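Local coordinates for Glyoxalase/bleomycin resistance protein/dioxygenase (Alicyclobacillus acidocaldarius subsp. acidocaldarius, PDB 3RRI), which is a metal-binding protein of the glyoxalase/bleomycin resistance (vicinal oxygen chelate) superfamily that may act as a dioxygenase, at residues F81-Y85 and H110-F114; I73-D77 and D131-Y135. All coordinates share one frame; numbering follows the deposited sequence.

Contact 1 of 2, residues F81-Y85 and H110-F114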
ATOM      1  N   PHE A  81      -5.924   9.625  18.048  1.00 17.88           N
ATOM      2  CA  PHE A  81      -5.669   9.806  19.463  1.00 17.02           C
ATOM      3  C   PHE A  81      -6.828  10.624  20.127  1.00 17.59           C
ATOM      4  O   PHE A  81      -7.392  10.216  21.133  1.00 18.11           O
ATOM      5  CB  PHE A  81      -4.304  10.498  19.630  1.00 18.07           C
ATOM      6  CG  PHE A  81      -3.927  10.843  21.039  1.00 18.28           C
ATOM      7  CD1 PHE A  81      -3.214   9.955  21.828  1.00 16.61           C
ATOM      8  CD2 PHE A  81      -4.240  12.090  21.581  1.00 19.93           C
ATOM      9  CE1 PHE A  81      -2.862  10.264  23.106  1.00 19.22           C
ATOM     10  CE2 PHE A  81      -3.859  12.415  22.858  1.00 19.80           C
ATOM     11  CZ  PHE A  81      -3.194  11.524  23.625  1.00 19.33           C
ATOM     12  N   ASP A  82      -7.184  11.749  19.492  1.00 18.62           N
ATOM     13  CA  ASP A  82      -8.241  12.637  20.022  1.00 19.47           C
ATOM     14  C   ASP A  82      -9.597  11.935  20.050  1.00 18.31           C
ATOM     15  O   ASP A  82     -10.349  12.081  21.001  1.00 19.41           O
ATOM     16  CB  ASP A  82      -8.378  13.907  19.184  1.00 19.95           C
ATOM     17  CG  ASP A  82      -7.163  14.831  19.267  1.00 21.78           C
ATOM     18  OD1 ASP A  82      -6.268  14.603  20.101  1.00 22.71           O
ATOM     19  OD2 ASP A  82      -7.122  15.780  18.448  1.00 25.93           O
ATOM     20  N   ASN A  83      -9.931  11.190  18.990  1.00 18.18           N
ATOM     21  CA  ASN A  83     -11.156  10.418  18.968  1.00 19.34           C
ATOM     22  C   ASN A  83     -11.248   9.430  20.120  1.00 17.92           C
ATOM     23  O   ASN A  83     -12.298   9.211  20.679  1.00 18.26           O
ATOM     24  CB  ASN A  83     -11.274   9.620  17.666  1.00 19.81           C
ATOM     25  CG  ASN A  83     -11.635  10.482  16.464  1.00 22.17           C
ATOM     26  OD1 ASN A  83     -11.934  11.680  16.600  1.00 24.25           O
ATOM     27  ND2 ASN A  83     -11.594   9.879  15.276  1.00 21.81           N
ATOM     28  N   LEU A  84     -10.134   8.756  20.415  1.00 17.79           N
ATOM     29  CA  LEU A  84     -10.169   7.747  21.472  1.00 17.99           C
ATOM     30  C   LEU A  84     -10.303   8.385  22.841  1.00 18.14           C
ATOM     31  O   LEU A  84     -11.035   7.895  23.682  1.00 18.93           O
ATOM     32  CB  LEU A  84      -8.916   6.850  21.389  1.00 18.56           C
ATOM     33  CG  LEU A  84      -8.839   5.737  22.452  1.00 18.89           C
ATOM     34  CD1 LEU A  84     -10.021   4.749  22.290  1.00 18.37           C
ATOM     35  CD2 LEU A  84      -7.460   4.997  22.412  1.00 17.80           C
ATOM     36  N   TYR A  85      -9.619   9.503  23.046  1.00 18.63           N
ATOM     37  CA  TYR A  85      -9.810  10.218  24.312  1.00 18.58           C
ATOM     38  C   TYR A  85     -11.270  10.617  24.521  1.00 18.91           C
ATOM     39  O   TYR A  85     -11.822  10.457  25.602  1.00 18.99           O
ATOM     40  CB  TYR A  85      -8.930  11.435  24.312  1.00 18.84           C
ATOM     41  CG  TYR A  85      -9.035  12.315  25.538  1.00 19.98           C
ATOM     42  CD1 TYR A  85      -8.469  11.917  26.729  1.00 20.65           C
ATOM     43  CD2 TYR A  85      -9.668  13.549  25.483  1.00 23.22           C
ATOM     44  CE1 TYR A  85      -8.529  12.694  27.854  1.00 22.10           C
ATOM     45  CE2 TYR A  85      -9.732  14.338  26.606  1.00 22.85           C
ATOM     46  CZ  TYR A  85      -9.164  13.910  27.783  1.00 22.42           C
ATOM     47  OH  TYR A  85      -9.192  14.637  28.947  1.00 24.86           O
ATOM     48  N   HIS A 110       5.532  13.646  23.806  1.00 25.77           N
ATOM     49  CA  HIS A 110       4.290  13.039  23.345  1.00 24.48           C
ATOM     50  C   HIS A 110       3.114  13.322  24.293  1.00 23.96           C
ATOM     51  O   HIS A 110       3.338  13.468  25.500  1.00 23.14           O
ATOM     52  CB  HIS A 110       4.481  11.524  23.183  1.00 25.79           C
ATOM     53  CG  HIS A 110       5.153  10.845  24.345  1.00 24.80           C
ATOM     54  ND1 HIS A 110       6.521  10.866  24.545  1.00 25.59           N
ATOM     55  CD2 HIS A 110       4.648  10.043  25.314  1.00 26.46           C
ATOM     56  CE1 HIS A 110       6.822  10.131  25.602  1.00 27.51           C
ATOM     57  NE2 HIS A 110       5.703   9.602  26.074  1.00 28.18           N
ATOM     58  N   GLU A 111       1.894  13.427  23.736  1.00 23.21           N
ATOM     59  CA  GLU A 111       0.677  13.447  24.538  1.00 23.43           C
ATOM     60  C   GLU A 111       0.376  12.038  24.953  1.00 22.93           C
ATOM     61  O   GLU A 111       0.608  11.102  24.175  1.00 21.63           O
ATOM     62  CB  GLU A 111      -0.500  14.027  23.763  1.00 24.33           C
ATOM     63  CG  GLU A 111      -0.333  15.480  23.282  1.00 27.68           C
ATOM     64  CD  GLU A 111      -1.641  16.285  23.183  1.00 31.97           C
ATOM     65  OE1 GLU A 111      -1.580  17.431  22.704  1.00 39.27           O
ATOM     66  OE2 GLU A 111      -2.718  15.814  23.580  1.00 33.56           O
ATOM     67  N   THR A 112      -0.187  11.867  26.150  1.00 22.12           N
ATOM     68  CA  THR A 112      -0.434  10.548  26.704  1.00 22.33           C
ATOM     69  C   THR A 112      -1.686  10.586  27.588  1.00 21.65           C
ATOM     70  O   THR A 112      -1.969  11.617  28.221  1.00 21.58           O
ATOM     71  CB  THR A 112       0.766  10.125  27.565  1.00 23.45           C
ATOM     72  OG1 THR A 112       0.536   8.852  28.146  1.00 27.81           O
ATOM     73  CG2 THR A 112       0.948  11.111  28.694  1.00 25.03           C
ATOM     74  N   PHE A 113      -2.459   9.510  27.615  1.00 19.53           N
ATOM     75  CA  PHE A 113      -3.413   9.272  28.699  1.00 19.34           C
ATOM     76  C   PHE A 113      -3.411   7.784  29.019  1.00 19.74           C
ATOM     77  O   PHE A 113      -3.041   6.980  28.157  1.00 19.60           O
ATOM     78  CB  PHE A 113      -4.827   9.780  28.395  1.00 18.88           C
ATOM     79  CG  PHE A 113      -5.467   9.174  27.174  1.00 17.77           C
ATOM     80  CD1 PHE A 113      -6.314   8.078  27.272  1.00 17.87           C
ATOM     81  CD2 PHE A 113      -5.274   9.733  25.917  1.00 18.28           C
ATOM     82  CE1 PHE A 113      -6.952   7.582  26.161  1.00 16.71           C
ATOM     83  CE2 PHE A 113      -5.889   9.191  24.802  1.00 20.35           C
ATOM     84  CZ  PHE A 113      -6.721   8.122  24.939  1.00 17.93           C
ATOM     85  N   PHE A 114      -3.718   7.444  30.261  1.00 18.86           N
ATOM     86  CA  PHE A 114      -3.786   6.054  30.702  1.00 19.09           C
ATOM     87  C   PHE A 114      -5.203   5.705  31.121  1.00 19.37           C
ATOM     88  O   PHE A 114      -5.797   6.410  31.955  1.00 20.15           O
ATOM     89  CB  PHE A 114      -2.918   5.825  31.922  1.00 18.33           C
ATOM     90  CG  PHE A 114      -1.442   5.770  31.667  1.00 21.92           C
ATOM     91  CD1 PHE A 114      -0.769   4.558  31.782  1.00 21.58           C
ATOM     92  CD2 PHE A 114      -0.715   6.896  31.384  1.00 23.73           C
ATOM     93  CE1 PHE A 114       0.611   4.484  31.598  1.00 21.38           C
ATOM     94  CE2 PHE A 114       0.663   6.823  31.165  1.00 24.93           C
ATOM     95  CZ  PHE A 114       1.326   5.607  31.287  1.00 23.80           C
TER
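Phe113 reaches from strand 110-116 toward helix 78-90 and wedges its ring between Phe81 and Tyr85, one turn apart on that helix. Its CD2-CE2 edge is turned to the face of Phe81, with CE2 3.6 Å from Phe81 CE1 and lying over the rim of the ring, not its middle. This is an offset edge-to-face pair: the planes stand at 61° and the centroids are 5.2 Å apart. Over one face of Phe113 stands the edge of Tyr85, a second edge-to-face pair, with Tyr85 CD1 4.0 Å from Phe113 CD2. Further out, Phe113 CZ comes to 3.7 Å from the backbone N of Tyr85, while Leu84 CG lies 4.0 Å from Phe113 CZ, near the plane of the Phe113 ring.

With its CG between the backbone N and the carbonyl carbon (chi1 59°), Phe113 directs its ring off the strand toward the helix. Phe81, whose CG is anti to its N (chi1 176°), runs the other way and slides past it to the strand. There its CZ rests 3.7 Å from Glu111 CB, and the carboxylate of Glu111 stands almost perpendicular to the ring. That carboxylate and Asp82's are near each other, and Lys78 probably eases the like charges: it forms a salt bridge with Asp82 and a long, weak ion pair with Glu111. Tyr85's hydroxyl is held by Asp98.

Behind the rings, backbone bonds from Glu111 to Tyr127 and from Phe113 to Phe125 tie the strand to 122-128, while Thr112 bonds to Ser100 on its other flank. Helix and strand segments run roughly parallel, 10.4 Å apart at their axes. Phe81, Tyr85 and Phe113 thus form an aromatic cluster between helix and sheet, in the beta-alpha-beta-beta-beta module typical of the vicinal oxygen chelate (glyoxalase) fold.

Contact 2 of 2, residues I73-D77 and D131-Y135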
ATOM      1  N   ILE A  73      -1.501   1.743  22.223  1.00 17.95           N
ATOM      2  CA  ILE A  73      -1.248   2.124  20.842  1.00 17.02           C
ATOM      3  C   ILE A  73      -0.660   3.513  20.786  1.00 17.60           C
ATOM      4  O   ILE A  73      -1.121   4.404  21.521  1.00 17.41           O
ATOM      5  CB  ILE A  73      -2.520   2.072  19.973  1.00 16.59           C
ATOM      6  CG1 ILE A  73      -3.240   0.724  20.128  1.00 15.90           C
ATOM      7  CG2 ILE A  73      -2.192   2.425  18.533  1.00 17.00           C
ATOM      8  CD1 ILE A  73      -2.430  -0.553  19.619  1.00 16.65           C
ATOM      9  N   THR A  74       0.310   3.717  19.914  1.00 17.38           N
ATOM     10  CA  THR A  74       0.828   5.046  19.571  1.00 16.84           C
ATOM     11  C   THR A  74       0.314   5.386  18.193  1.00 17.92           C
ATOM     12  O   THR A  74       0.506   4.656  17.230  1.00 18.69           O
ATOM     13  CB  THR A  74       2.339   5.082  19.636  1.00 16.75           C
ATOM     14  OG1 THR A  74       2.750   4.679  20.936  1.00 19.34           O
ATOM     15  CG2 THR A  74       2.940   6.456  19.244  1.00 17.83           C
ATOM     16  N   PHE A  75      -0.477   6.456  18.110  1.00 17.94           N
ATOM     17  CA  PHE A  75      -1.146   6.799  16.887  1.00 18.39           C
ATOM     18  C   PHE A  75      -0.341   7.795  16.069  1.00 19.19           C
ATOM     19  O   PHE A  75       0.125   8.787  16.604  1.00 19.09           O
ATOM     20  CB  PHE A  75      -2.515   7.456  17.183  1.00 18.75           C
ATOM     21  CG  PHE A  75      -3.479   6.547  17.847  1.00 17.91           C
ATOM     22  CD1 PHE A  75      -4.122   5.535  17.114  1.00 18.48           C
ATOM     23  CD2 PHE A  75      -3.750   6.659  19.204  1.00 17.22           C
ATOM     24  CE1 PHE A  75      -4.999   4.686  17.749  1.00 17.32           C
ATOM     25  CE2 PHE A  75      -4.636   5.814  19.826  1.00 18.67           C
ATOM     26  CZ  PHE A  75      -5.239   4.809  19.108  1.00 17.85           C
ATOM     27  N   ARG A  76      -0.198   7.546  14.769  1.00 19.26           N
ATOM     28  CA  ARG A  76       0.496   8.493  13.893  1.00 20.96           C
ATOM     29  C   ARG A  76      -0.347   9.756  13.699  1.00 21.47           C
ATOM     30  O   ARG A  76       0.196  10.862  13.649  1.00 22.84           O
ATOM     31  CB  ARG A  76       0.850   7.918  12.515  1.00 22.41           C
ATOM     32  CG  ARG A  76       1.851   8.836  11.772  1.00 26.62           C
ATOM     33  CD  ARG A  76       2.593   8.128  10.661  1.00 33.04           C
ATOM     34  NE  ARG A  76       3.294   6.906  11.104  1.00 35.81           N
ATOM     35  CZ  ARG A  76       4.616   6.704  11.096  1.00 37.48           C
ATOM     36  NH1 ARG A  76       5.457   7.657  10.683  1.00 38.27           N
ATOM     37  NH2 ARG A  76       5.107   5.522  11.503  1.00 37.50           N
ATOM     38  N   ASP A  77      -1.640   9.561  13.550  1.00 21.43           N
ATOM     39  CA  ASP A  77      -2.598  10.634  13.245  1.00 22.35           C
ATOM     40  C   ASP A  77      -3.211  11.128  14.541  1.00 21.47           C
ATOM     41  O   ASP A  77      -3.921  10.411  15.207  1.00 21.49           O
ATOM     42  CB  ASP A  77      -3.679  10.061  12.321  1.00 22.79           C
ATOM     43  CG  ASP A  77      -4.649  11.116  11.756  1.00 27.28           C
ATOM     44  OD1 ASP A  77      -4.702  12.273  12.273  1.00 25.62           O
ATOM     45  OD2 ASP A  77      -5.363  10.746  10.776  1.00 30.28           O
ATOM     46  N   ASP A 131       7.031  12.097  14.464  1.00 20.13           N
ATOM     47  CA  ASP A 131       6.741  10.655  14.230  1.00 20.98           C
ATOM     48  C   ASP A 131       7.929   9.722  14.233  1.00 21.35           C
ATOM     49  O   ASP A 131       7.748   8.533  14.512  1.00 21.45           O
ATOM     50  CB  ASP A 131       5.807  10.396  13.017  1.00 21.78           C
ATOM     51  CG  ASP A 131       6.388  10.802  11.669  1.00 24.43           C
ATOM     52  OD1 ASP A 131       7.563  11.183  11.573  1.00 26.12           O
ATOM     53  OD2 ASP A 131       5.616  10.714  10.672  1.00 28.22           O
ATOM     54  N   ARG A 132       9.137  10.212  14.002  1.00 20.54           N
ATOM     55  CA  ARG A 132      10.322   9.389  14.187  1.00 20.90           C
ATOM     56  C   ARG A 132      10.525   8.925  15.618  1.00 20.64           C
ATOM     57  O   ARG A 132      11.207   7.899  15.844  1.00 22.04           O
ATOM     58  CB  ARG A 132      11.578  10.086  13.683  1.00 20.26           C
ATOM     59  CG  ARG A 132      11.682  10.063  12.181  1.00 21.17           C
ATOM     60  CD  ARG A 132      12.915  10.771  11.679  1.00 23.11           C
ATOM     61  NE  ARG A 132      14.159  10.059  11.990  1.00 23.42           N
ATOM     62  CZ  ARG A 132      15.213  10.540  12.668  1.00 23.02           C
ATOM     63  NH1 ARG A 132      15.245  11.774  13.173  1.00 21.35           N
ATOM     64  NH2 ARG A 132      16.267   9.772  12.842  1.00 22.58           N
HETATM   65  N   MSE A 133       9.926   9.617  16.587  1.00 19.91           N
HETATM   66  CA  MSE A 133      10.134   9.323  17.995  1.00 19.89           C
HETATM   67  C   MSE A 133       9.165   8.263  18.507  1.00 18.59           C
HETATM   68  O   MSE A 133       9.178   7.919  19.704  1.00 19.27           O
HETATM   69  CB  MSE A 133       9.980  10.596  18.825  1.00 20.41           C
HETATM   70  CG  MSE A 133      10.980  11.656  18.468  1.00 22.58           C
HETATM   71 SE   MSE A 133      12.857  11.115  18.798  0.62 25.38          SE
HETATM   72  CE  MSE A 133      13.467  10.885  16.956  1.00 27.86           C
HETATM   73  N   MSE A 134       8.375   7.687  17.612  1.00 19.41           N
HETATM   74  CA  MSE A 134       7.437   6.611  17.999  1.00 19.86           C
HETATM   75  C   MSE A 134       8.105   5.316  18.472  1.00 20.08           C
HETATM   76  O   MSE A 134       7.453   4.484  19.137  1.00 21.21           O
HETATM   77  CB  MSE A 134       6.471   6.290  16.860  1.00 20.22           C
HETATM   78  CG  MSE A 134       5.543   7.480  16.496  1.00 21.59           C
HETATM   79 SE   MSE A 134       4.566   7.185  14.836  0.69 25.53          SE
HETATM   80  CE  MSE A 134       3.207   5.986  15.528  1.00 24.44           C
ATOM     81  N   TYR A 135       9.383   5.153  18.127  1.00 20.60           N
ATOM     82  CA  TYR A 135      10.204   4.097  18.719  1.00 20.74           C
ATOM     83  C   TYR A 135      11.102   4.660  19.789  1.00 21.09           C
ATOM     84  O   TYR A 135      11.230   4.028  20.846  1.00 19.94           O
ATOM     85  CB  TYR A 135      11.042   3.396  17.658  1.00 20.00           C
ATOM     86  CG  TYR A 135      10.207   2.718  16.595  1.00 20.76           C
ATOM     87  CD1 TYR A 135       9.582   1.503  16.842  1.00 20.63           C
ATOM     88  CD2 TYR A 135      10.058   3.293  15.322  1.00 23.82           C
ATOM     89  CE1 TYR A 135       8.829   0.870  15.863  1.00 21.58           C
ATOM     90  CE2 TYR A 135       9.274   2.665  14.338  1.00 24.22           C
ATOM     91  CZ  TYR A 135       8.678   1.453  14.613  1.00 23.06           C
ATOM     92  OH  TYR A 135       7.911   0.873  13.641  1.00 21.45           O
ATOM     93  OXT TYR A 135      11.701   5.746  19.604  1.00 21.42           O
TER
HETATM   94  O   HOH W   1       5.307   4.307  20.934  1.00 22.43           O
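Met134, a selenomethionine, pushes its side chain in between Thr74 and Arg76 and meets each with a different atom. Its SE sits over the centre of the Arg76 guanidinium face, 3.8 Å from CZ, the two side chains crossing at about a right angle. A bend at the last torsion (chi3 78°) then turns CE back to the strand, where it lies 3.5 Å from Thr74 O and 3.8 Å from Thr74 CG2.

The Arg76 guanidinium uses its edge for a second partner: NH1 forms a salt bridge with Asp131 OD2 at 3.1 Å. The hydrogen bond in it is weak, bent to 137° at the hydrogen; the guanidinium and carboxylate planes are 63° apart. Both groups have stronger partners in neighbouring subunits, Arg76 NE giving to Asn8 O of the third subunit and Asp131 OD2 bonding His80 NE2 of the fourth.

Here the C-terminal tail, a 3-10 turn followed by the last residues, packs against the end of strand 70-74. Ile73 and Thr74 also pair in an antiparallel ladder with a strand of the third subunit, continuing the sheet across that interface.

Thr74 OG1 donates to a water 2.6 Å away. The same water donates to Met134 O at 2.8 Å, bridging strand and tail. One residue on, the terminal carboxylate of Tyr135 makes a salt bridge to Arg37 of the third subunit.

In the fold
The chain meets the four segments in the order 73-77, 81-85, 110-114, 131-135, so the pair in contact 2 brackets the pair in contact 1. Their centres are 12 Å apart, and both reach the mixed sheet that contains strands 70-74, 110-116 and 122-128. Phe75 joins them: pointing away from the tail, it packs its CD2 3.7 Å from Phe81 CA on helix 78-90 and also touches Leu84. Contact 1 lies between helix and sheet, though Leu84 also meets the second subunit; contact 2 packs the C-terminus against strand 70-74, this chain's edge strand, across which the sheet continues into the third subunit. Segment 73-77 therefore serves both the core under the helix and the interface with the third subunit.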